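Local atomic coordinates of putative S-adenosylmethionine-dependent methyltransferase (Bacteroides thetaiotaomicron, PDB entry 1WYZ), a protein that probably transfers methyl groups from S-adenosylmethionine, like its RsmI-like relatives, to a substrate not yet known. Residues 4-9 with 30-35; 106-109 with 114-117; 125-130 with 227-232; 199-202 with 207-210. All coordinates share one frame; numbering follows the deposited sequence.

Contact 1 of 4, residues 4-9 with 30-35; sequences ALYLLP and RGIRHF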
loop_
_atom_site.group_PDB
_atom_site.type_symbol
_atom_site.label_atom_id
_atom_site.label_comp_id
_atom_site.label_asym_id
_atom_site.label_seq_id
_atom_site.Cartn_x
_atom_site.Cartn_y
_atom_site.Cartn_z
ATOM N N ALA A 4 4.373 -16.771 -14.489
ATOM C CA ALA A 4 3.431 -16.530 -13.403
ATOM C C ALA A 4 2.394 -15.467 -13.763
ATOM O O ALA A 4 2.389 -14.938 -14.875
ATOM C CB ALA A 4 4.191 -16.095 -12.153
ATOM N N LEU A 5 1.510 -15.176 -12.808
ATOM C CA LEU A 5 0.476 -14.164 -12.973
ATOM C C LEU A 5 0.974 -12.877 -12.314
ATOM O O LEU A 5 0.938 -12.727 -11.086
ATOM C CB LEU A 5 -0.846 -14.610 -12.319
ATOM C CG LEU A 5 -2.039 -13.636 -12.409
ATOM C CD1 LEU A 5 -2.497 -13.492 -13.864
ATOM C CD2 LEU A 5 -3.189 -14.133 -11.550
ATOM N N TYR A 6 1.460 -11.966 -13.148
ATOM C CA TYR A 6 1.969 -10.681 -12.707
ATOM C C TYR A 6 0.827 -9.678 -12.541
ATOM O O TYR A 6 0.093 -9.398 -13.493
ATOM C CB TYR A 6 2.963 -10.153 -13.737
ATOM C CG TYR A 6 4.332 -10.809 -13.692
ATOM C CD1 TYR A 6 5.325 -10.332 -12.837
ATOM C CD2 TYR A 6 4.653 -11.864 -14.542
ATOM C CE1 TYR A 6 6.606 -10.880 -12.835
ATOM C CE2 TYR A 6 5.933 -12.420 -14.548
ATOM C CZ TYR A 6 6.909 -11.919 -13.692
ATOM O OH TYR A 6 8.188 -12.442 -13.706
ATOM N N LEU A 7 0.665 -9.152 -11.331
ATOM C CA LEU A 7 -0.371 -8.162 -11.043
ATOM C C LEU A 7 0.190 -6.795 -11.406
ATOM O O LEU A 7 0.950 -6.216 -10.638
ATOM C CB LEU A 7 -0.727 -8.218 -9.561
ATOM C CG LEU A 7 -1.832 -9.203 -9.150
ATOM C CD1 LEU A 7 -1.976 -10.319 -10.158
ATOM C CD2 LEU A 7 -1.532 -9.736 -7.757
ATOM N N LEU A 8 -0.199 -6.282 -12.573
ATOM C CA LEU A 8 0.304 -4.995 -13.079
ATOM C C LEU A 8 -0.377 -3.671 -12.685
ATOM O O LEU A 8 -1.525 -3.431 -13.032
ATOM C CB LEU A 8 0.352 -5.052 -14.608
ATOM C CG LEU A 8 1.002 -6.299 -15.203
ATOM C CD1 LEU A 8 0.952 -6.213 -16.717
ATOM C CD2 LEU A 8 2.440 -6.407 -14.702
ATOM N N PRO A 9 0.328 -2.797 -11.952
ATOM C CA PRO A 9 -0.326 -1.531 -11.592
ATOM C C PRO A 9 -0.233 -0.418 -12.655
ATOM O O PRO A 9 0.699 -0.384 -13.455
ATOM C CB PRO A 9 0.346 -1.157 -10.265
ATOM C CG PRO A 9 1.685 -1.843 -10.317
ATOM C CD PRO A 9 1.386 -3.151 -10.983
ATOM N N ARG A 30 6.554 -6.519 -21.607
ATOM C CA ARG A 30 6.983 -6.862 -22.960
ATOM C C ARG A 30 6.892 -8.368 -23.194
ATOM O O ARG A 30 6.773 -8.826 -24.336
ATOM C CB ARG A 30 8.428 -6.408 -23.190
ATOM C CG ARG A 30 8.580 -4.913 -23.373
ATOM C CD ARG A 30 10.030 -4.491 -23.413
ATOM N NE ARG A 30 10.142 -3.040 -23.517
ATOM C CZ ARG A 30 11.144 -2.325 -23.009
ATOM N NH1 ARG A 30 12.132 -2.928 -22.354
ATOM N NH2 ARG A 30 11.147 -1.004 -23.144
ATOM N N GLY A 31 6.954 -9.137 -22.111
ATOM C CA GLY A 31 6.881 -10.578 -22.230
ATOM C C GLY A 31 5.468 -11.114 -22.327
ATOM O O GLY A 31 5.158 -11.928 -23.198
ATOM N N ILE A 32 4.603 -10.653 -21.432
ATOM C CA ILE A 32 3.213 -11.097 -21.378
ATOM C C ILE A 32 2.445 -10.938 -22.685
ATOM O O ILE A 32 2.499 -9.891 -23.321
ATOM C CB ILE A 32 2.473 -10.352 -20.273
ATOM C CG1 ILE A 32 3.225 -10.544 -18.951
ATOM C CG2 ILE A 32 1.046 -10.847 -20.179
ATOM C CD1 ILE A 32 3.177 -11.909 -18.291
ATOM N N ARG A 33 1.725 -11.991 -23.063
ATOM C CA ARG A 33 0.930 -12.017 -24.291
ATOM C C ARG A 33 -0.561 -12.044 -23.981
ATOM O O ARG A 33 -1.385 -11.729 -24.839
ATOM C CB ARG A 33 1.250 -13.266 -25.116
ATOM C CG ARG A 33 2.684 -13.394 -25.606
ATOM C CD ARG A 33 2.847 -14.701 -26.378
ATOM N NE ARG A 33 4.166 -14.837 -26.987
ATOM C CZ ARG A 33 4.541 -15.873 -27.733
ATOM N NH1 ARG A 33 3.695 -16.872 -27.963
ATOM N NH2 ARG A 33 5.763 -15.908 -28.257
ATOM N N HIS A 34 -0.897 -12.444 -22.755
ATOM C CA HIS A 34 -2.291 -12.551 -22.311
ATOM C C HIS A 34 -2.556 -11.732 -21.050
ATOM O O HIS A 34 -1.926 -11.950 -20.022
ATOM C CB HIS A 34 -2.640 -14.010 -22.000
ATOM C CG HIS A 34 -2.104 -14.992 -22.994
ATOM N ND1 HIS A 34 -0.763 -15.093 -23.294
ATOM C CD2 HIS A 34 -2.725 -15.949 -23.725
ATOM C CE1 HIS A 34 -0.579 -16.068 -24.165
ATOM N NE2 HIS A 34 -1.753 -16.604 -24.442
ATOM N N PHE A 35 -3.506 -10.812 -21.121
ATOM C CA PHE A 35 -3.836 -9.991 -19.967
ATOM C C PHE A 35 -5.275 -10.212 -19.528
ATOM O O PHE A 35 -6.146 -10.483 -20.340
ATOM C CB PHE A 35 -3.646 -8.503 -20.285
ATOM C CG PHE A 35 -2.271 -8.156 -20.760
ATOM C CD1 PHE A 35 -1.901 -8.369 -22.087
ATOM C CD2 PHE A 35 -1.319 -7.663 -19.869
ATOM C CE1 PHE A 35 -0.598 -8.104 -22.520
ATOM C CE2 PHE A 35 -0.002 -7.395 -20.296
ATOM C CZ PHE A 35 0.357 -7.616 -21.620
#
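With CG set anti to the carbonyl carbon (chi1 -77°), the ring of Tyr6 swings out of strand 5-8 toward Ile32, whose CG1 takes the equivalent setting (chi1 -55°) and carries CD1 back to the strand. Tyr6 CD2 and Ile32 CD1 meet at 4.0 Å, the two side chains inclined to each other. Two residues further on, Leu8 supplies the second touch: its CD1 comes in at the edge of the Phe35 ring, in the ring plane, 3.9 Å from Phe35 CE2. Ile32 also lays CG2 over one face of that ring, 3.5 Å above its plane and offset toward the rim, which makes it a wedge with one branch on Phe35 and the other on Tyr6. The contact is wholly apolar and buries 138 Å². Since even the nearest alpha carbons, Tyr6 CA and Ile32 CA, are 8.8 Å apart, the backbones are not paired. Strand 86-89 lies between the two strands, sharing backbone hydrogen bonds with Tyr6 and packing Ile89 against Phe35, while Ile28 of helix 24-29 touches both Tyr6 and Leu8. Strands 5-8 and 34-37, parallel and linked through helices, make a beta-alpha-beta crossover in the parallel sheet of an alpha/beta domain.

Contact 2 of 4, residues 106-109 with 114-117; sequences AIAQ and KVIP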
loop_
_atom_site.group_PDB
_atom_site.type_symbol
_atom_site.label_atom_id
_atom_site.label_comp_id
_atom_site.label_asym_id
_atom_site.label_seq_id
_atom_site.Cartn_x
_atom_site.Cartn_y
_atom_site.Cartn_z
ATOM N N ALA A 106 -7.512 -14.854 -6.353
ATOM C CA ALA A 106 -8.138 -15.857 -5.500
ATOM C C ALA A 106 -8.272 -17.191 -6.246
ATOM O O ALA A 106 -7.948 -18.250 -5.711
ATOM C CB ALA A 106 -9.514 -15.360 -5.011
ATOM N N ILE A 107 -8.750 -17.146 -7.481
ATOM C CA ILE A 107 -8.874 -18.373 -8.249
ATOM C C ILE A 107 -7.467 -18.924 -8.518
ATOM O O ILE A 107 -7.229 -20.129 -8.384
ATOM C CB ILE A 107 -9.589 -18.136 -9.606
ATOM C CG1 ILE A 107 -11.037 -17.715 -9.381
ATOM C CG2 ILE A 107 -9.509 -19.389 -10.450
ATOM C CD1 ILE A 107 -12.029 -18.027 -10.419
ATOM N N ALA A 108 -6.540 -18.034 -8.882
ATOM C CA ALA A 108 -5.166 -18.442 -9.181
ATOM C C ALA A 108 -4.441 -19.084 -7.996
ATOM O O ALA A 108 -3.700 -20.045 -8.185
ATOM C CB ALA A 108 -4.350 -17.262 -9.713
ATOM N N GLN A 109 -4.654 -18.557 -6.788
ATOM C CA GLN A 109 -4.030 -19.103 -5.580
ATOM C C GLN A 109 -4.607 -20.480 -5.332
ATOM O O GLN A 109 -3.896 -21.399 -4.925
ATOM C CB GLN A 109 -4.307 -18.216 -4.353
ATOM C CG GLN A 109 -3.407 -16.979 -4.238
ATOM C CD GLN A 109 -1.939 -17.323 -3.976
ATOM O OE1 GLN A 109 -1.104 -16.434 -3.805
ATOM N NE2 GLN A 109 -1.623 -18.614 -3.955
ATOM N N LYS A 114 1.581 -19.452 -9.608
ATOM C CA LYS A 114 2.473 -18.415 -9.082
ATOM C C LYS A 114 1.935 -17.009 -9.343
ATOM O O LYS A 114 1.579 -16.655 -10.469
ATOM C CB LYS A 114 3.873 -18.539 -9.703
ATOM C CG LYS A 114 4.848 -17.450 -9.287
ATOM C CD LYS A 114 5.043 -17.465 -7.799
ATOM C CE LYS A 114 6.236 -16.634 -7.398
ATOM N NZ LYS A 114 7.471 -17.150 -8.043
ATOM N N VAL A 115 1.901 -16.213 -8.284
ATOM C CA VAL A 115 1.410 -14.846 -8.353
ATOM C C VAL A 115 2.526 -13.908 -7.891
ATOM O O VAL A 115 3.225 -14.183 -6.906
ATOM C CB VAL A 115 0.180 -14.662 -7.423
ATOM C CG1 VAL A 115 -0.374 -13.244 -7.531
ATOM C CG2 VAL A 115 -0.871 -15.679 -7.776
ATOM N N ILE A 116 2.703 -12.808 -8.611
ATOM C CA ILE A 116 3.725 -11.850 -8.243
ATOM C C ILE A 116 3.260 -10.420 -8.513
ATOM O O ILE A 116 2.987 -10.034 -9.649
ATOM C CB ILE A 116 5.060 -12.195 -8.962
ATOM C CG1 ILE A 116 5.984 -10.983 -8.986
ATOM C CG2 ILE A 116 4.779 -12.758 -10.331
ATOM C CD1 ILE A 116 7.433 -11.285 -9.361
ATOM N N PRO A 117 3.131 -9.620 -7.442
ATOM C CA PRO A 117 2.692 -8.226 -7.542
ATOM C C PRO A 117 3.870 -7.270 -7.809
ATOM O O PRO A 117 4.932 -7.406 -7.207
ATOM C CB PRO A 117 2.060 -7.987 -6.174
ATOM C CG PRO A 117 3.046 -8.700 -5.267
ATOM C CD PRO A 117 3.322 -10.009 -6.028
#
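Apolar packing joins Val115 to the helix through a single methyl. Ala108 points CB at the strand and meets Val115 CG2 at 4.3 Å, a moderate van der Waals distance. Val115 places CG1 anti to its backbone N (chi1 -178°), leaving CG2 as the branch turned to the helix. The same methyl receives the second kind of contact, that of a polar group lying on an apolar one: the Gln109 chain bends at chi2 (-67°) and brings its amide carbon CD to 4.3 Å from Val115 CG2, the two side chains crossing at about a right angle. Helix 100-110 and strand 115-117 are the closing elements of a beta-alpha-beta unit that starts from strand 86-89, and strand 115-117 forms one edge of the chain's parallel sheet, with strand 5-8 beside it. Hydrogen bonding across the contact is absent, and about half of its 100 Å² of buried surface comes from Val115. Instead, the strand is fixed by backbone bonds from Lys114 and Ile116 to Leu5 and from Ile116 to Leu7. Further apolar neighbours continue the layer: Ala108 also touches Leu5 and Leu77, and Val115 touches Leu7. Between chains, Gln109 packs on Ile208 of the second subunit, and Pro117 on that subunit's Leu126.

Contact 3 of 4, residues 125-130 with 227-232; sequences ILSVMA and PCIFLL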
loop_
_atom_site.group_PDB
_atom_site.type_symbol
_atom_site.label_atom_id
_atom_site.label_comp_id
_atom_site.label_asym_id
_atom_site.label_seq_id
_atom_site.Cartn_x
_atom_site.Cartn_y
_atom_site.Cartn_z
ATOM N N ILE A 125 -1.134 3.703 0.703
ATOM C CA ILE A 125 0.126 3.854 1.455
ATOM C C ILE A 125 0.765 5.232 1.279
ATOM O O ILE A 125 1.396 5.743 2.200
ATOM C CB ILE A 125 1.202 2.785 1.093
ATOM C CG1 ILE A 125 1.876 3.151 -0.223
ATOM C CG2 ILE A 125 0.569 1.394 1.006
ATOM C CD1 ILE A 125 3.205 2.455 -0.479
ATOM N N LEU A 126 0.618 5.827 0.096
ATOM C CA LEU A 126 1.165 7.156 -0.148
ATOM C C LEU A 126 0.511 8.135 0.830
ATOM O O LEU A 126 1.182 9.016 1.389
ATOM C CB LEU A 126 0.906 7.585 -1.598
ATOM C CG LEU A 126 1.836 6.914 -2.622
ATOM C CD1 LEU A 126 1.338 7.142 -4.052
ATOM C CD2 LEU A 126 3.265 7.452 -2.445
ATOM N N SER A 127 -0.795 7.967 1.048
ATOM C CA SER A 127 -1.545 8.826 1.975
ATOM C C SER A 127 -1.048 8.657 3.391
ATOM O O SER A 127 -0.747 9.632 4.067
ATOM C CB SER A 127 -3.044 8.505 1.942
ATOM O OG SER A 127 -3.653 9.119 0.825
ATOM N N VAL A 128 -0.987 7.416 3.850
ATOM C CA VAL A 128 -0.503 7.159 5.194
ATOM C C VAL A 128 0.819 7.883 5.377
ATOM O O VAL A 128 1.041 8.538 6.386
ATOM C CB VAL A 128 -0.281 5.655 5.433
ATOM C CG1 VAL A 128 0.468 5.437 6.739
ATOM C CG2 VAL A 128 -1.634 4.934 5.472
HETATM N N MSE A 129 1.682 7.770 4.374
HETATM C CA MSE A 129 2.997 8.383 4.414
HETATM C C MSE A 129 2.978 9.891 4.588
HETATM O O MSE A 129 3.663 10.433 5.461
HETATM C CB MSE A 129 3.778 8.024 3.145
HETATM C CG MSE A 129 4.239 6.568 3.051
HETATM SE SE MSE A 129 4.915 6.104 1.282
HETATM C CE MSE A 129 6.278 7.484 1.128
ATOM N N ALA A 130 2.185 10.568 3.767
ATOM C CA ALA A 130 2.134 12.015 3.816
ATOM C C ALA A 130 1.296 12.589 4.929
ATOM O O ALA A 130 1.362 13.798 5.179
ATOM C CB ALA A 130 1.653 12.566 2.479
ATOM N N PRO A 227 -11.744 13.496 -7.044
ATOM C CA PRO A 227 -11.378 12.481 -6.036
ATOM C C PRO A 227 -10.179 12.621 -5.090
ATOM O O PRO A 227 -9.131 13.159 -5.448
ATOM C CB PRO A 227 -11.302 11.195 -6.858
ATOM C CG PRO A 227 -10.847 11.673 -8.174
ATOM C CD PRO A 227 -11.728 12.888 -8.387
ATOM N N CYS A 228 -10.362 12.093 -3.877
ATOM C CA CYS A 228 -9.345 12.119 -2.818
ATOM C C CYS A 228 -9.609 11.041 -1.756
ATOM O O CYS A 228 -10.624 10.355 -1.802
ATOM C CB CYS A 228 -9.328 13.489 -2.140
ATOM S SG CYS A 228 -10.879 13.928 -1.345
ATOM N N ILE A 229 -8.691 10.898 -0.801
ATOM C CA ILE A 229 -8.836 9.906 0.270
ATOM C C ILE A 229 -8.853 10.617 1.613
ATOM O O ILE A 229 -8.295 11.707 1.737
ATOM C CB ILE A 229 -7.654 8.906 0.318
ATOM C CG1 ILE A 229 -7.550 8.131 -0.991
ATOM C CG2 ILE A 229 -7.829 7.951 1.490
ATOM C CD1 ILE A 229 -6.969 8.919 -2.159
ATOM N N PHE A 230 -9.463 9.997 2.621
ATOM C CA PHE A 230 -9.514 10.605 3.943
ATOM C C PHE A 230 -8.892 9.715 5.016
ATOM O O PHE A 230 -9.067 8.495 5.010
ATOM C CB PHE A 230 -10.960 10.933 4.317
ATOM C CG PHE A 230 -11.601 11.953 3.416
ATOM C CD1 PHE A 230 -11.091 13.245 3.333
ATOM C CD2 PHE A 230 -12.711 11.619 2.634
ATOM C CE1 PHE A 230 -11.670 14.196 2.480
ATOM C CE2 PHE A 230 -13.305 12.564 1.772
ATOM C CZ PHE A 230 -12.778 13.851 1.701
ATOM N N LEU A 231 -8.160 10.330 5.940
ATOM C CA LEU A 231 -7.528 9.589 7.026
ATOM C C LEU A 231 -7.815 10.216 8.384
ATOM O O LEU A 231 -7.601 11.407 8.578
ATOM C CB LEU A 231 -6.014 9.518 6.834
ATOM C CG LEU A 231 -5.469 8.894 5.551
ATOM C CD1 LEU A 231 -5.613 9.902 4.406
ATOM C CD2 LEU A 231 -3.992 8.499 5.745
ATOM N N LEU A 232 -8.288 9.400 9.322
ATOM C CA LEU A 232 -8.598 9.844 10.679
ATOM C C LEU A 232 -7.603 9.255 11.682
ATOM O O LEU A 232 -7.395 8.041 11.711
ATOM C CB LEU A 232 -10.011 9.389 11.087
ATOM C CG LEU A 232 -11.250 9.809 10.298
ATOM C CD1 LEU A 232 -12.484 9.280 10.999
ATOM C CD2 LEU A 232 -11.315 11.326 10.210
#
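Leu231 fits closely against one turn of helix 123-131, laying both methyls on Ser127 and the start of Val128. CD1 lies 3.8 Å from Ser127 CB, while CD2 presses on the helix backbone itself, 3.7 Å from Val128 N and 3.8 Å from Ser127 C. Such direct access to main-chain atoms is probably helped by the small size of Ser127; Ser127 and Leu231 together account for 111 of the 146 Å² buried. The short helix and strand segments approach to 9.4 Å between axes and cross at -50°. Other touches are looser. Ile229 comes nearest with CB, 4.0 Å from Ser127 OG, and is itself poorly ordered, whereas Val128, whose CB points away from the strand, reaches Leu231 with CG2 at 4.3 Å from CD2. Pro227, just ahead of the strand, is exposed and poorly ordered. The helix side turned from the sheet is only partly buried at Ile125 and Met129, and it meets the second subunit, where Met129, a selenomethionine, packs on Leu7 and Ile125 on Ser122. Within the chain, Leu170 of strand 168-173 touches both Val128 and Leu231, and Ile201 touches both Ser127 and Ile229, so the helix lies on one face of the mixed sheet. The Ser127 hydroxyl is satisfied inside the helix: with OG anti to the carbonyl carbon (chi1 -80°), it bonds to Ser123 O. With that bond made locally, the hydroxyl can probably sit against Ile229 and Leu231 at little polar cost.

Contact 4 of 4, residues 199-202 with 207-210; sequences ANIT and FIQT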
loop_
_atom_site.group_PDB
_atom_site.type_symbol
_atom_site.label_atom_id
_atom_site.label_comp_id
_atom_site.label_asym_id
_atom_site.label_seq_id
_atom_site.Cartn_x
_atom_site.Cartn_y
_atom_site.Cartn_z
ATOM N N ALA A 199 -5.944 14.784 -1.843
ATOM C CA ALA A 199 -6.524 14.884 -3.177
ATOM C C ALA A 199 -5.460 14.942 -4.286
ATOM O O ALA A 199 -4.391 15.518 -4.101
ATOM C CB ALA A 199 -7.412 16.112 -3.233
ATOM N N ASN A 200 -5.771 14.357 -5.439
ATOM C CA ASN A 200 -4.857 14.317 -6.579
ATOM C C ASN A 200 -3.475 13.808 -6.236
ATOM O O ASN A 200 -2.478 14.408 -6.633
ATOM C CB ASN A 200 -4.706 15.687 -7.220
ATOM C CG ASN A 200 -5.890 16.056 -8.071
ATOM O OD1 ASN A 200 -6.410 15.228 -8.826
ATOM N ND2 ASN A 200 -6.319 17.309 -7.972
ATOM N N ILE A 201 -3.413 12.697 -5.511
ATOM C CA ILE A 201 -2.132 12.122 -5.122
ATOM C C ILE A 201 -1.339 11.749 -6.383
ATOM O O ILE A 201 -1.856 11.080 -7.287
ATOM C CB ILE A 201 -2.354 10.875 -4.201
ATOM C CG1 ILE A 201 -3.206 11.281 -2.991
ATOM C CG2 ILE A 201 -1.019 10.315 -3.733
ATOM C CD1 ILE A 201 -3.805 10.117 -2.205
ATOM N N THR A 202 -0.086 12.208 -6.422
ATOM C CA THR A 202 0.856 11.998 -7.534
ATOM C C THR A 202 0.554 12.827 -8.799
ATOM O O THR A 202 1.360 12.838 -9.734
ATOM C CB THR A 202 0.961 10.503 -7.960
ATOM O OG1 THR A 202 -0.182 10.142 -8.743
ATOM C CG2 THR A 202 1.054 9.605 -6.748
ATOM N N PHE A 207 -2.809 17.686 -3.200
ATOM C CA PHE A 207 -3.096 18.385 -1.967
ATOM C C PHE A 207 -3.141 17.298 -0.902
ATOM O O PHE A 207 -3.944 16.376 -1.001
ATOM C CB PHE A 207 -4.455 19.083 -2.048
ATOM C CG PHE A 207 -4.867 19.771 -0.770
ATOM C CD1 PHE A 207 -4.371 21.036 -0.448
ATOM C CD2 PHE A 207 -5.733 19.145 0.121
ATOM C CE1 PHE A 207 -4.741 21.683 0.750
ATOM C CE2 PHE A 207 -6.113 19.772 1.325
ATOM C CZ PHE A 207 -5.611 21.040 1.634
ATOM N N ILE A 208 -2.261 17.385 0.089
ATOM C CA ILE A 208 -2.226 16.409 1.174
ATOM C C ILE A 208 -1.771 17.139 2.406
ATOM O O ILE A 208 -0.580 17.386 2.603
ATOM C CB ILE A 208 -1.228 15.281 0.942
ATOM C CG1 ILE A 208 -1.452 14.656 -0.441
ATOM C CG2 ILE A 208 -1.372 14.253 2.081
ATOM C CD1 ILE A 208 -0.345 13.715 -0.904
ATOM N N GLN A 209 -2.737 17.459 3.249
ATOM C CA GLN A 209 -2.491 18.215 4.456
ATOM C C GLN A 209 -3.236 17.577 5.614
ATOM O O GLN A 209 -4.358 17.099 5.455
ATOM C CB GLN A 209 -2.988 19.639 4.211
ATOM C CG GLN A 209 -2.651 20.649 5.267
ATOM C CD GLN A 209 -3.069 22.043 4.839
ATOM O OE1 GLN A 209 -4.246 22.297 4.575
ATOM N NE2 GLN A 209 -2.103 22.952 4.760
ATOM N N THR A 210 -2.599 17.558 6.777
ATOM C CA THR A 210 -3.212 16.997 7.971
ATOM C C THR A 210 -3.625 18.139 8.872
ATOM O O THR A 210 -2.953 19.162 8.947
ATOM C CB THR A 210 -2.251 16.089 8.737
ATOM O OG1 THR A 210 -2.049 14.889 7.987
ATOM C CG2 THR A 210 -2.823 15.734 10.095
#
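Ala199 and Phe207 form an antiparallel hydrogen-bonded pair with their CA atoms 5.0 Å apart, Ala199 N donating to Phe207 O at 2.7 Å and Phe207 N to Ala199 O at 2.8 Å. The N-H...O angles are alike, 150° and 151°, so the two bonds are about equally bent. On the face shared by this pair, Ala199 CB and Phe207 CB are 4.4 Å apart. Phe207 then carries its ring away from Ala199, CG being anti to the backbone N (chi1 177°). These two bonds close a beta-hairpin in which strand 194-199 turns back into strand 207-212, an edge strand of the mixed sheet. Asn200, with positive phi and psi, starts the departure from the strand, and within the loop Thr202 N is held by Glu206 OE1. The next side chains meet on the opposite face, where Ile201 CG1 touches Ile208 CD1 at 4.3 Å. There Ile201 reaches Ser127 and Ile208 reaches Ala130, both on helix 123-131, while Ile208 also packs on Pro117 of the second subunit.

Overall arrangement
The four contacts fall into two pairs on opposite sides of the chain's centre. Contacts 1 and 2, with centres 12 Å apart, share the parallel sheet, where Tyr6 CD1 lies 3.5 Å from Ile116 CG2. Contacts 3 and 4, only 7 Å apart between centres, share the mixed sheet, and Ile201 CD1 packs 3.4 Å from Ile229 CD1. Between the pairs, contacts 1 and 3 are 28 Å apart at their centres and about 10 Å at nearest atoms. Each pair thus marks one domain. In tetrapyrrole-methylase-like relatives the cofactor binds between two such domains, probably so here. All four contacts reach the second subunit.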